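Local structure of PipY (Synechococcus elongatus, 5NLC) at residues A[113-118]-A[146-151]; A[66-71]-A[87-92]; A[92-97]-A[138-143]; A[166-171]-A[190-195]. The protein binds pyridoxal 5'-phosphate and is probably involved in the homeostasis of this vitamin B6 cofactor. All coordinates share one frame; numbering follows the deposited sequence. Where two conformers were deposited one is given.

Contact 1: residues A[113-118]-A[146-151]; sequences LCLQVK and VQIRGL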
loop_
_atom_site.group_PDB
_atom_site.type_symbol
_atom_site.label_atom_id
_atom_site.label_comp_id
_atom_site.label_asym_id
_atom_site.label_seq_id
_atom_site.Cartn_x
_atom_site.Cartn_y
_atom_site.Cartn_z
ATOM N N LEU A 113 -7.661 3.116 0.539
ATOM C CA LEU A 113 -6.654 3.654 1.450
ATOM C C LEU A 113 -6.248 2.602 2.433
ATOM O O LEU A 113 -7.095 1.821 2.904
ATOM C CB LEU A 113 -7.171 4.851 2.204
ATOM C CG LEU A 113 -7.793 5.988 1.389
ATOM C CD1 LEU A 113 -8.149 7.095 2.344
ATOM C CD2 LEU A 113 -6.891 6.562 0.357
ATOM N N CYS A 114 -4.944 2.536 2.673
ATOM C CA CYS A 114 -4.437 1.986 3.902
ATOM C C CYS A 114 -3.955 3.135 4.785
ATOM O O CYS A 114 -3.444 4.192 4.330
ATOM C CB CYS A 114 -3.338 0.929 3.680
ATOM S SG CYS A 114 -3.942 -0.550 2.801
ATOM N N LEU A 115 -4.145 2.932 6.072
ATOM C CA LEU A 115 -3.651 3.862 7.060
ATOM C C LEU A 115 -2.286 3.354 7.545
ATOM O O LEU A 115 -2.180 2.237 8.088
ATOM C CB LEU A 115 -4.628 3.910 8.213
ATOM C CG LEU A 115 -6.061 4.251 7.807
ATOM C CD1 LEU A 115 -6.942 4.225 9.057
ATOM C CD2 LEU A 115 -6.108 5.621 7.199
ATOM N N GLN A 116 -1.274 4.168 7.359
ATOM C CA GLN A 116 0.092 3.845 7.681
ATOM C C GLN A 116 0.311 4.219 9.129
ATOM O O GLN A 116 0.296 5.401 9.460
ATOM C CB GLN A 116 1.045 4.646 6.845
ATOM C CG GLN A 116 2.513 4.249 7.034
ATOM C CD GLN A 116 3.459 5.022 6.170
ATOM O OE1 GLN A 116 3.199 5.255 5.018
ATOM N NE2 GLN A 116 4.658 5.272 6.684
ATOM N N VAL A 117 0.537 3.205 9.966
ATOM C CA VAL A 117 0.586 3.335 11.398
ATOM C C VAL A 117 2.015 3.088 11.862
ATOM O O VAL A 117 2.652 2.133 11.446
ATOM C CB VAL A 117 -0.299 2.268 12.074
ATOM C CG1 VAL A 117 -0.306 2.464 13.596
ATOM C CG2 VAL A 117 -1.707 2.420 11.591
ATOM N N LYS A 118 2.463 3.914 12.795
ATOM C CA LYS A 118 3.783 3.819 13.361
ATOM C C LYS A 118 3.634 3.143 14.731
ATOM O O LYS A 118 3.274 3.759 15.701
ATOM C CB LYS A 118 4.427 5.208 13.476
ATOM C CG LYS A 118 5.807 5.204 14.081
ATOM C CD LYS A 118 6.465 6.585 14.160
ATOM C CE LYS A 118 6.993 7.016 12.811
ATOM N NZ LYS A 118 7.739 8.310 12.951
ATOM N N VAL A 146 -13.914 8.100 0.392
ATOM C CA VAL A 146 -12.776 7.192 0.275
ATOM C C VAL A 146 -13.166 5.854 0.755
ATOM O O VAL A 146 -14.169 5.761 1.438
ATOM C CB VAL A 146 -11.612 7.714 1.093
ATOM C CG1 VAL A 146 -11.009 8.982 0.451
ATOM C CG2 VAL A 146 -11.998 7.925 2.554
ATOM N N GLN A 147 -12.334 4.821 0.503
ATOM C CA GLN A 147 -12.623 3.448 0.980
ATOM C C GLN A 147 -11.454 3.041 1.812
ATOM O O GLN A 147 -10.422 2.640 1.268
ATOM C CB GLN A 147 -12.839 2.452 -0.168
ATOM C CG GLN A 147 -14.048 2.785 -1.056
ATOM C CD GLN A 147 -14.006 1.992 -2.338
ATOM O OE1 GLN A 147 -14.375 0.847 -2.334
ATOM N NE2 GLN A 147 -13.446 2.563 -3.405
ATOM N N ILE A 148 -11.584 3.173 3.125
ATOM C CA ILE A 148 -10.466 2.759 4.048
ATOM C C ILE A 148 -10.482 1.245 4.136
ATOM O O ILE A 148 -11.510 0.696 4.493
ATOM C CB ILE A 148 -10.614 3.442 5.420
ATOM C CG1 ILE A 148 -10.444 4.940 5.246
ATOM C CG2 ILE A 148 -9.521 2.922 6.384
ATOM C CD1 ILE A 148 -10.964 5.722 6.446
ATOM N N ARG A 149 -9.392 0.547 3.783
ATOM C CA ARG A 149 -9.466 -0.908 3.675
ATOM C C ARG A 149 -8.488 -1.633 4.575
ATOM O O ARG A 149 -8.541 -2.867 4.655
ATOM C CB ARG A 149 -9.165 -1.311 2.209
ATOM C CG ARG A 149 -10.210 -0.810 1.220
ATOM C CD ARG A 149 -11.629 -1.260 1.541
ATOM N NE ARG A 149 -11.654 -2.697 1.656
ATOM C CZ ARG A 149 -11.541 -3.537 0.619
ATOM N NH1 ARG A 149 -11.557 -4.852 0.879
ATOM N NH2 ARG A 149 -11.440 -3.087 -0.673
ATOM N N GLY A 150 -7.642 -0.907 5.265
ATOM C CA GLY A 150 -6.640 -1.582 6.151
ATOM C C GLY A 150 -5.518 -0.743 6.658
ATOM O O GLY A 150 -5.634 0.433 6.668
ATOM N N LEU A 151 -4.417 -1.416 7.116
ATOM C CA LEU A 151 -3.285 -0.781 7.708
ATOM C C LEU A 151 -2.056 -1.082 6.879
ATOM O O LEU A 151 -1.992 -2.181 6.301
ATOM C CB LEU A 151 -3.000 -1.309 9.131
ATOM C CG LEU A 151 -4.058 -1.129 10.169
ATOM C CD1 LEU A 151 -3.423 -1.501 11.518
ATOM C CD2 LEU A 151 -4.572 0.298 10.179
#
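L113 and L115 both set CG anti to the carbonyl carbon, beside the backbone N (chi1 -52° and -55°), while I148 carries CG2 anti to its own N, and the branched ends gather on one face of two parallel strands. CD1 of L113 reaches V146, 3.7 Å from its CB and within touch of both its methyls, the two side chains crossing obliquely. Farther on, CD1 of L115 packs against CG2 of I148 at 3.9 Å, and CG2 of V117 meets CD2 of L151 at 3.8 Å. Beneath this apolar layer the backbones are joined by L113 N to Q147 O (2.9 Å), R149 N to L113 O (2.8 Å) and L115 N to G150 O (3.0 Å). L113 pairs with I148 but L115 with L151, so C114 faces two residues, R149 and G150: a beta bulge. The extra residue turns G150 N out of the bonding pattern, and this buried amide has no partner in the model. Past the bulge, CA of L151 makes a CA-H...O contact of 3.2 Å with L115 O. On the other face, the side chain of C114 lies beside the backbone of G150, which has no side chain to compete with it. The guanidinium of R149 leads away, to R186 O and T188 OG1. Helix 130-141 links the strands as a beta-alpha-beta unit and covers the leucine face, L133 touching L115, V117 and L151; strand 87-91 flanks 112-116 on its far side, and helix 161-181 packs on L151.

Contact 2: residues A[66-71]-A[87-92]; sequences TWHLLG and WIHSVD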
loop_
_atom_site.group_PDB
_atom_site.type_symbol
_atom_site.label_atom_id
_atom_site.label_comp_id
_atom_site.label_asym_id
_atom_site.label_seq_id
_atom_site.Cartn_x
_atom_site.Cartn_y
_atom_site.Cartn_z
ATOM N N THR A 66 -3.944 -1.955 -11.853
ATOM C CA THR A 66 -4.204 -1.253 -10.645
ATOM C C THR A 66 -2.913 -0.578 -10.111
ATOM O O THR A 66 -1.899 -1.271 -9.926
ATOM C CB THR A 66 -4.759 -2.227 -9.618
ATOM O OG1 THR A 66 -5.963 -2.774 -10.104
ATOM C CG2 THR A 66 -5.046 -1.589 -8.313
ATOM N N TRP A 67 -2.949 0.773 -9.947
ATOM C CA TRP A 67 -1.816 1.535 -9.472
ATOM C C TRP A 67 -1.923 1.829 -7.961
ATOM O O TRP A 67 -2.973 2.333 -7.481
ATOM C CB TRP A 67 -1.751 2.876 -10.177
ATOM C CG TRP A 67 -1.292 2.755 -11.635
ATOM C CD1 TRP A 67 -2.075 2.760 -12.761
ATOM C CD2 TRP A 67 0.019 2.553 -12.066
ATOM N NE1 TRP A 67 -1.294 2.589 -13.879
ATOM C CE2 TRP A 67 0.005 2.485 -13.479
ATOM C CE3 TRP A 67 1.247 2.434 -11.400
ATOM C CZ2 TRP A 67 1.199 2.313 -14.248
ATOM C CZ3 TRP A 67 2.434 2.297 -12.202
ATOM C CH2 TRP A 67 2.379 2.184 -13.574
ATOM N N HIS A 68 -0.816 1.612 -7.289
ATOM C CA HIS A 68 -0.690 1.725 -5.831
ATOM C C HIS A 68 0.369 2.772 -5.530
ATOM O O HIS A 68 1.508 2.663 -6.065
ATOM C CB HIS A 68 -0.211 0.391 -5.261
ATOM C CG HIS A 68 -1.198 -0.731 -5.398
ATOM N ND1 HIS A 68 -1.953 -1.173 -4.343
ATOM C CD2 HIS A 68 -1.565 -1.483 -6.451
ATOM C CE1 HIS A 68 -2.765 -2.133 -4.750
ATOM N NE2 HIS A 68 -2.504 -2.389 -6.012
ATOM N N LEU A 69 0.065 3.754 -4.677
ATOM C CA LEU A 69 1.049 4.669 -4.200
ATOM C C LEU A 69 1.549 4.161 -2.863
ATOM O O LEU A 69 0.792 3.956 -1.922
ATOM C CB LEU A 69 0.452 6.103 -4.083
ATOM C CG LEU A 69 1.369 7.125 -3.439
ATOM C CD1 LEU A 69 2.613 7.302 -4.293
ATOM C CD2 LEU A 69 0.679 8.460 -3.310
ATOM N N LEU A 70 2.870 3.978 -2.776
ATOM C CA LEU A 70 3.461 3.324 -1.672
ATOM C C LEU A 70 4.279 4.227 -0.752
ATOM O O LEU A 70 4.651 3.783 0.325
ATOM C CB LEU A 70 4.357 2.207 -2.198
ATOM C CG LEU A 70 3.666 1.126 -3.033
ATOM C CD1 LEU A 70 4.743 0.174 -3.563
ATOM C CD2 LEU A 70 2.578 0.456 -2.264
ATOM N N GLY A 71 4.685 5.400 -1.191
ATOM C CA GLY A 71 5.548 6.223 -0.396
ATOM C C GLY A 71 4.812 7.437 0.132
ATOM O O GLY A 71 3.608 7.602 -0.083
ATOM N N TRP A 87 -5.143 2.853 -5.285
ATOM C CA TRP A 87 -4.805 2.597 -3.899
ATOM C C TRP A 87 -3.748 3.570 -3.438
ATOM O O TRP A 87 -2.722 3.810 -4.165
ATOM C CB TRP A 87 -4.197 1.190 -3.683
ATOM C CG TRP A 87 -5.189 0.080 -3.692
ATOM C CD1 TRP A 87 -5.720 -0.477 -4.778
ATOM C CD2 TRP A 87 -5.753 -0.611 -2.566
ATOM N NE1 TRP A 87 -6.617 -1.455 -4.439
ATOM C CE2 TRP A 87 -6.635 -1.572 -3.080
ATOM C CE3 TRP A 87 -5.614 -0.496 -1.183
ATOM C CZ2 TRP A 87 -7.423 -2.393 -2.261
ATOM C CZ3 TRP A 87 -6.342 -1.379 -0.365
ATOM C CH2 TRP A 87 -7.267 -2.249 -0.901
ATOM N N ILE A 88 -3.948 4.096 -2.230
ATOM C CA ILE A 88 -2.937 4.918 -1.581
ATOM C C ILE A 88 -2.652 4.278 -0.241
ATOM O O ILE A 88 -3.539 4.247 0.615
ATOM C CB ILE A 88 -3.417 6.386 -1.424
ATOM C CG1 ILE A 88 -3.765 6.971 -2.768
ATOM C CG2 ILE A 88 -2.367 7.167 -0.630
ATOM C CD1 ILE A 88 -4.453 8.312 -2.699
ATOM N N HIS A 89 -1.432 3.728 -0.066
ATOM C CA HIS A 89 -1.096 2.948 1.152
ATOM C C HIS A 89 -0.568 3.774 2.296
ATOM O O HIS A 89 -0.537 3.304 3.418
ATOM C CB HIS A 89 -0.088 1.843 0.820
ATOM C CG HIS A 89 -0.631 0.804 -0.105
ATOM N ND1 HIS A 89 -0.768 -0.510 0.281
ATOM C CD2 HIS A 89 -1.063 0.869 -1.399
ATOM C CE1 HIS A 89 -1.252 -1.210 -0.739
ATOM N NE2 HIS A 89 -1.430 -0.407 -1.773
ATOM N N SER A 90 -0.194 5.023 2.077
ATOM C CA SER A 90 0.615 5.742 3.005
ATOM C C SER A 90 -0.185 6.827 3.656
ATOM O O SER A 90 0.290 7.957 3.818
ATOM C CB SER A 90 1.784 6.348 2.247
ATOM O OG SER A 90 1.337 7.046 1.065
ATOM N N VAL A 91 -1.432 6.567 3.984
ATOM C CA VAL A 91 -2.211 7.631 4.626
ATOM C C VAL A 91 -1.821 7.710 6.081
ATOM O O VAL A 91 -2.197 6.868 6.858
ATOM C CB VAL A 91 -3.685 7.390 4.463
ATOM C CG1 VAL A 91 -4.464 8.556 5.002
ATOM C CG2 VAL A 91 -3.950 7.255 2.953
ATOM N N ASP A 92 -1.008 8.692 6.415
ATOM C CA ASP A 92 -0.326 8.730 7.691
ATOM C C ASP A 92 -0.882 9.676 8.734
ATOM O O ASP A 92 -0.319 9.809 9.828
ATOM C CB ASP A 92 1.159 9.044 7.436
ATOM C CG ASP A 92 1.368 10.449 6.869
ATOM O OD1 ASP A 92 0.630 10.962 6.030
ATOM O OD2 ASP A 92 2.311 11.066 7.305
#
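The imidazole of H68 overlaps the five-membered ring of W87 in an offset stack, centroids 4.4 Å apart and planes at 16°, with CE1 of H68 over the indole face, 3.4 Å from CG of W87. At its edge H68 meets a second imidazole, which completes an aromatic cluster: ND1 lies 2.7 Å from NE2 of H89 in a nearly straight hydrogen bond that either ring could donate. CD2 of L70 covers one face of H89, 4.0 Å from the ring centroid, and L70 also lies beside the cofactor-binding N47 and R210. The parallel strands, joined through helix 78-84 as a beta-alpha-beta unit, are tied by W87 N to W67 O, L69 N to W87 O and H89 N to L69 O. Just past the end of strand 66-69, G71 O accepts from S90 OG at 2.6 Å, the donor above the carbonyl plane. A leucine in place of H68 would probably leave H89 NE2 and H43 ND1 without their hydrogen-bonding mates and W87 without its stacked ring. H43 bonds NE2 of H68 and S191 OG bonds ND1 of H89, so each imidazole is gripped at both nitrogens. The tautomers of these buried histidines are therefore likely to be coupled.

Contact 3: residues A[92-97]-A[138-143]; sequences DSWALA and PQLSQL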
loop_
_atom_site.group_PDB
_atom_site.type_symbol
_atom_site.label_atom_id
_atom_site.label_comp_id
_atom_site.label_asym_id
_atom_site.label_seq_id
_atom_site.Cartn_x
_atom_site.Cartn_y
_atom_site.Cartn_z
ATOM N N ASP A 92 -1.008 8.692 6.415
ATOM C CA ASP A 92 -0.326 8.730 7.691
ATOM C C ASP A 92 -0.882 9.676 8.734
ATOM O O ASP A 92 -0.319 9.809 9.828
ATOM C CB ASP A 92 1.159 9.044 7.436
ATOM C CG ASP A 92 1.368 10.449 6.869
ATOM O OD1 ASP A 92 0.630 10.962 6.030
ATOM O OD2 ASP A 92 2.311 11.066 7.305
ATOM N N SER A 93 -1.985 10.337 8.437
ATOM C CA SER A 93 -2.557 11.283 9.400
ATOM C C SER A 93 -4.029 11.511 9.112
ATOM O O SER A 93 -4.520 11.246 7.963
ATOM C CB SER A 93 -1.844 12.628 9.273
ATOM O OG SER A 93 -2.038 13.152 7.937
ATOM N N TRP A 94 -4.697 12.067 10.111
ATOM C CA TRP A 94 -6.073 12.467 9.939
ATOM C C TRP A 94 -6.131 13.531 8.839
ATOM O O TRP A 94 -6.989 13.489 7.931
ATOM C CB TRP A 94 -6.671 13.028 11.256
ATOM C CG TRP A 94 -7.856 13.816 10.972
ATOM C CD1 TRP A 94 -7.934 15.148 10.924
ATOM C CD2 TRP A 94 -9.134 13.326 10.538
ATOM N NE1 TRP A 94 -9.213 15.544 10.569
ATOM C CE2 TRP A 94 -9.951 14.436 10.299
ATOM C CE3 TRP A 94 -9.676 12.060 10.356
ATOM C CZ2 TRP A 94 -11.294 14.314 9.884
ATOM C CZ3 TRP A 94 -11.004 11.949 9.920
ATOM C CH2 TRP A 94 -11.781 13.055 9.710
ATOM N N ALA A 95 -5.254 14.537 8.912
ATOM C CA ALA A 95 -5.285 15.599 7.899
ATOM C C ALA A 95 -5.248 15.088 6.454
ATOM O O ALA A 95 -5.976 15.559 5.593
ATOM C CB ALA A 95 -4.095 16.508 8.094
ATOM N N LEU A 96 -4.415 14.077 6.216
ATOM C CA LEU A 96 -4.240 13.597 4.866
ATOM C C LEU A 96 -5.496 12.815 4.480
ATOM O O LEU A 96 -5.966 12.897 3.312
ATOM C CB LEU A 96 -3.002 12.712 4.703
ATOM C CG LEU A 96 -2.746 12.191 3.257
ATOM C CD1 LEU A 96 -2.660 13.292 2.222
ATOM C CD2 LEU A 96 -1.509 11.254 3.188
ATOM N N ALA A 97 -6.023 12.043 5.398
ATOM C CA ALA A 97 -7.228 11.271 5.099
ATOM C C ALA A 97 -8.380 12.206 4.746
ATOM O O ALA A 97 -9.094 11.970 3.735
ATOM C CB ALA A 97 -7.634 10.422 6.266
ATOM N N PRO A 138 -14.010 7.174 14.773
ATOM C CA PRO A 138 -15.359 7.571 14.461
ATOM C C PRO A 138 -15.432 8.552 13.310
ATOM O O PRO A 138 -16.342 8.464 12.499
ATOM C CB PRO A 138 -15.864 8.221 15.752
ATOM C CG PRO A 138 -15.029 7.624 16.805
ATOM C CD PRO A 138 -13.680 7.452 16.185
ATOM N N GLN A 139 -14.480 9.481 13.252
ATOM C CA GLN A 139 -14.467 10.455 12.189
ATOM C C GLN A 139 -13.987 9.829 10.872
ATOM O O GLN A 139 -14.517 10.128 9.787
ATOM C CB GLN A 139 -13.582 11.632 12.562
ATOM C CG GLN A 139 -14.243 12.558 13.580
ATOM C CD GLN A 139 -14.282 11.998 14.964
ATOM O OE1 GLN A 139 -13.282 11.378 15.415
ATOM N NE2 GLN A 139 -15.439 12.202 15.686
ATOM N N LEU A 140 -13.003 8.921 10.967
ATOM C CA LEU A 140 -12.605 8.174 9.769
ATOM C C LEU A 140 -13.745 7.388 9.148
ATOM O O LEU A 140 -13.897 7.344 7.919
ATOM C CB LEU A 140 -11.460 7.229 10.087
ATOM C CG LEU A 140 -10.155 7.957 10.358
ATOM C CD1 LEU A 140 -9.197 7.049 11.100
ATOM C CD2 LEU A 140 -9.509 8.445 9.075
ATOM N N SER A 141 -14.523 6.755 9.993
ATOM C CA SER A 141 -15.707 6.025 9.590
ATOM C C SER A 141 -16.772 6.850 8.885
ATOM O O SER A 141 -17.513 6.306 8.084
ATOM C CB SER A 141 -16.345 5.338 10.819
ATOM O OG SER A 141 -15.440 4.337 11.257
ATOM N N GLN A 142 -16.794 8.151 9.119
ATOM C CA GLN A 142 -17.731 9.041 8.430
ATOM C C GLN A 142 -17.260 9.680 7.157
ATOM O O GLN A 142 -18.004 10.455 6.553
ATOM C CB GLN A 142 -18.177 10.108 9.421
ATOM C CG GLN A 142 -18.926 9.407 10.544
ATOM C CD GLN A 142 -19.164 10.278 11.760
ATOM O OE1 GLN A 142 -18.523 11.327 11.950
ATOM N NE2 GLN A 142 -20.099 9.833 12.619
ATOM N N LEU A 143 -16.004 9.453 6.776
ATOM C CA LEU A 143 -15.514 9.919 5.496
ATOM C C LEU A 143 -16.254 9.128 4.408
ATOM O O LEU A 143 -16.239 7.901 4.412
ATOM C CB LEU A 143 -13.991 9.763 5.415
ATOM C CG LEU A 143 -13.174 10.650 6.344
ATOM C CD1 LEU A 143 -11.692 10.302 6.227
ATOM C CD2 LEU A 143 -13.381 12.150 6.144
#
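The six-membered ring of the W94 indole leans against Q139, L140 and L143; CB of Q139, CD2 of L143 and the backbone N of L140 approach it obliquely. Chi1 of 161° sets CG of W94 anti to the backbone N. At the benzo rim, CH2 of W94 stands 3.7 Å from CB of Q139, the two side chains crossing at about a right angle, and CZ3 of W94 comes to 3.8 Å from the backbone N of L140. CE3 of W94 touches CD2 of L140 at 3.8 Å as the two side chains slide past each other in opposite directions. One turn on, A97 extends the same apolar patch, its CB 3.9 Å from CD2 of L140. L143 serves both residues with separate branches: CD2 approaches CH2 of W94 at 4.0 Å, and CD1 lies 4.1 Å from CB of A97. An alanine in place of W94 would probably open a gap against CB of Q139 and leave the CD2 methyls of L140 and L143 less well packed. No hydrogen bond crosses between the segments; the start of helix 94-107 is secured locally by S93, an N-cap whose OG accepts from L96 N. Helices 94-107 and 130-141 follow the adjacent strands 87-91 and 112-116, so this is the helix-to-helix packing around the outside of a TIM-like barrel, here the modified barrel of a fold type III PLP protein.

Contact 4: residues A[166-171]-A[190-195]; sequences ALFAQA and LSMGMS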
loop_
_atom_site.group_PDB
_atom_site.type_symbol
_atom_site.label_atom_id
_atom_site.label_comp_id
_atom_site.label_asym_id
_atom_site.label_seq_id
_atom_site.Cartn_x
_atom_site.Cartn_y
_atom_site.Cartn_z
ATOM N N ALA A 166 7.727 -9.646 15.193
ATOM C CA ALA A 166 6.883 -9.190 16.299
ATOM C C ALA A 166 6.042 -7.988 15.843
ATOM O O ALA A 166 4.829 -7.877 16.170
ATOM C CB ALA A 166 7.709 -8.899 17.547
ATOM N N LEU A 167 6.649 -7.116 15.049
ATOM C CA LEU A 167 5.954 -5.940 14.527
ATOM C C LEU A 167 4.785 -6.293 13.638
ATOM O O LEU A 167 3.719 -5.671 13.818
ATOM C CB LEU A 167 6.921 -4.966 13.797
ATOM C CG LEU A 167 6.286 -3.765 13.079
ATOM C CD1 LEU A 167 5.762 -2.688 14.018
ATOM C CD2 LEU A 167 7.318 -3.176 12.157
ATOM N N PHE A 168 5.000 -7.252 12.702
ATOM C CA PHE A 168 3.986 -7.655 11.781
ATOM C C PHE A 168 2.836 -8.363 12.497
ATOM O O PHE A 168 1.659 -8.164 12.146
ATOM C CB PHE A 168 4.545 -8.477 10.648
ATOM C CG PHE A 168 5.480 -7.708 9.705
ATOM C CD1 PHE A 168 5.383 -6.332 9.489
ATOM C CD2 PHE A 168 6.412 -8.442 8.982
ATOM C CE1 PHE A 168 6.241 -5.710 8.562
ATOM C CE2 PHE A 168 7.249 -7.857 8.083
ATOM C CZ PHE A 168 7.165 -6.465 7.878
ATOM N N ALA A 169 3.172 -9.087 13.562
ATOM C CA ALA A 169 2.134 -9.726 14.396
ATOM C C ALA A 169 1.297 -8.694 15.148
ATOM O O ALA A 169 0.060 -8.795 15.243
ATOM C CB ALA A 169 2.808 -10.718 15.349
ATOM N N GLN A 170 1.986 -7.697 15.666
ATOM C CA GLN A 170 1.342 -6.592 16.369
ATOM C C GLN A 170 0.446 -5.847 15.453
ATOM O O GLN A 170 -0.627 -5.466 15.893
ATOM C CB GLN A 170 2.346 -5.675 17.003
ATOM C CG GLN A 170 1.789 -4.568 17.898
ATOM C CD GLN A 170 2.843 -3.533 18.263
ATOM O OE1 GLN A 170 3.994 -3.532 17.717
ATOM N NE2 GLN A 170 2.465 -2.617 19.134
ATOM N N ALA A 171 0.855 -5.611 14.211
ATOM C CA ALA A 171 -0.029 -5.008 13.210
ATOM C C ALA A 171 -1.276 -5.804 12.972
ATOM O O ALA A 171 -2.348 -5.254 13.003
ATOM C CB ALA A 171 0.703 -4.811 11.911
ATOM N N LEU A 190 -3.843 -5.892 5.130
ATOM C CA LEU A 190 -2.599 -5.602 5.812
ATOM C C LEU A 190 -1.500 -5.429 4.767
ATOM O O LEU A 190 -1.072 -6.409 4.150
ATOM C CB LEU A 190 -2.267 -6.756 6.760
ATOM C CG LEU A 190 -3.010 -6.830 8.080
ATOM C CD1 LEU A 190 -2.708 -8.141 8.813
ATOM C CD2 LEU A 190 -2.835 -5.606 8.948
ATOM N N SER A 191 -1.055 -4.196 4.609
ATOM C CA SER A 191 -0.084 -3.803 3.624
ATOM C C SER A 191 1.267 -3.773 4.378
ATOM O O SER A 191 1.558 -2.844 5.061
ATOM C CB SER A 191 -0.388 -2.436 3.032
ATOM O OG SER A 191 0.633 -2.216 2.067
ATOM N N MET A 192 2.004 -4.861 4.320
ATOM C CA MET A 192 3.239 -5.048 5.078
ATOM C C MET A 192 4.074 -6.109 4.326
ATOM O O MET A 192 3.515 -7.031 3.787
ATOM C CB MET A 192 2.978 -5.487 6.543
ATOM C CG MET A 192 2.134 -6.749 6.756
ATOM S SD MET A 192 1.646 -7.015 8.505
ATOM C CE MET A 192 0.989 -8.655 8.485
ATOM N N GLY A 193 5.386 -5.960 4.308
ATOM C CA GLY A 193 6.292 -6.907 3.643
ATOM C C GLY A 193 6.908 -6.246 2.412
ATOM O O GLY A 193 6.188 -5.912 1.484
ATOM N N MET A 194 8.217 -6.052 2.431
ATOM C CA MET A 194 8.945 -5.448 1.351
ATOM C C MET A 194 10.033 -6.432 0.901
ATOM O O MET A 194 10.024 -7.618 1.321
ATOM C CB MET A 194 9.442 -4.054 1.741
ATOM C CG MET A 194 10.118 -3.853 3.092
ATOM S SD MET A 194 11.701 -4.691 3.232
ATOM C CE MET A 194 12.783 -3.588 2.336
ATOM N N SER A 195 10.984 -5.968 0.105
ATOM C CA SER A 195 11.880 -6.877 -0.625
ATOM C C SER A 195 12.594 -7.876 0.258
ATOM O O SER A 195 12.669 -9.022 -0.090
ATOM C CB SER A 195 12.913 -6.060 -1.445
ATOM O OG SER A 195 13.566 -5.184 -0.521
#
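A Met-aromatic contact between M192 and F168 lies on the 190-195 segment, which leads to S195, a residue that binds pyridoxal 5'-phosphate in another structure of this protein. SD of M192 is 4.7 Å from the centroid of the F168 ring and oblique to it, 45° off the ring normal. M192 was modelled in two conformers, and the thioether position described is that of one. The side chains slide past each other in opposite directions: CB of M192 packs on CE1 of F168 at 3.8 Å, and SD lies 3.9 Å from CB of F168. CG of M192 sits between its backbone N and carbonyl carbon (chi1 56°), and the chain beyond is extended, taking CE to 3.8 Å from F168 O. CB of A171 flanks the sulfur at 4.2 Å, and A171 O lies 4.1 Å from CD2 of L190. CZ of F168 approaches G193 N at 4.0 Å; at the backbone angles of G193, a side chain would collide with M192 O. Helix 161-181, which connects strands 147-152 and 189-191, packs on L190 and the residues after it. Helix 198-203 closes in beside them, A201 touching F168 and M192, while W208 of strand 208-211 bonds the M192 backbone.

Contacts 1, 2 and 4 belong to one parallel sheet. Contacts 1 and 2, with centres 9 Å apart, share the seam between strands 112-116 and 87-91, where C114 N lies 3.0 Å from I88 O. Contact 4 continues the sheet beyond contact 1, S191 N lying 2.8 Å from L151 O, and meets contact 2 across the barrel interior, where H89 ND1 is 2.8 Å from S191 OG. Contact 3 lies outside, its L140 touching I148 and L115 of contact 1, and is remote from the cofactor site. Contact 4 carries the cofactor-binding S195; the side chain of R210, also cofactor-binding, is about 5 Å from G193 and about 4 Å from the side chain of L70 in contact 2.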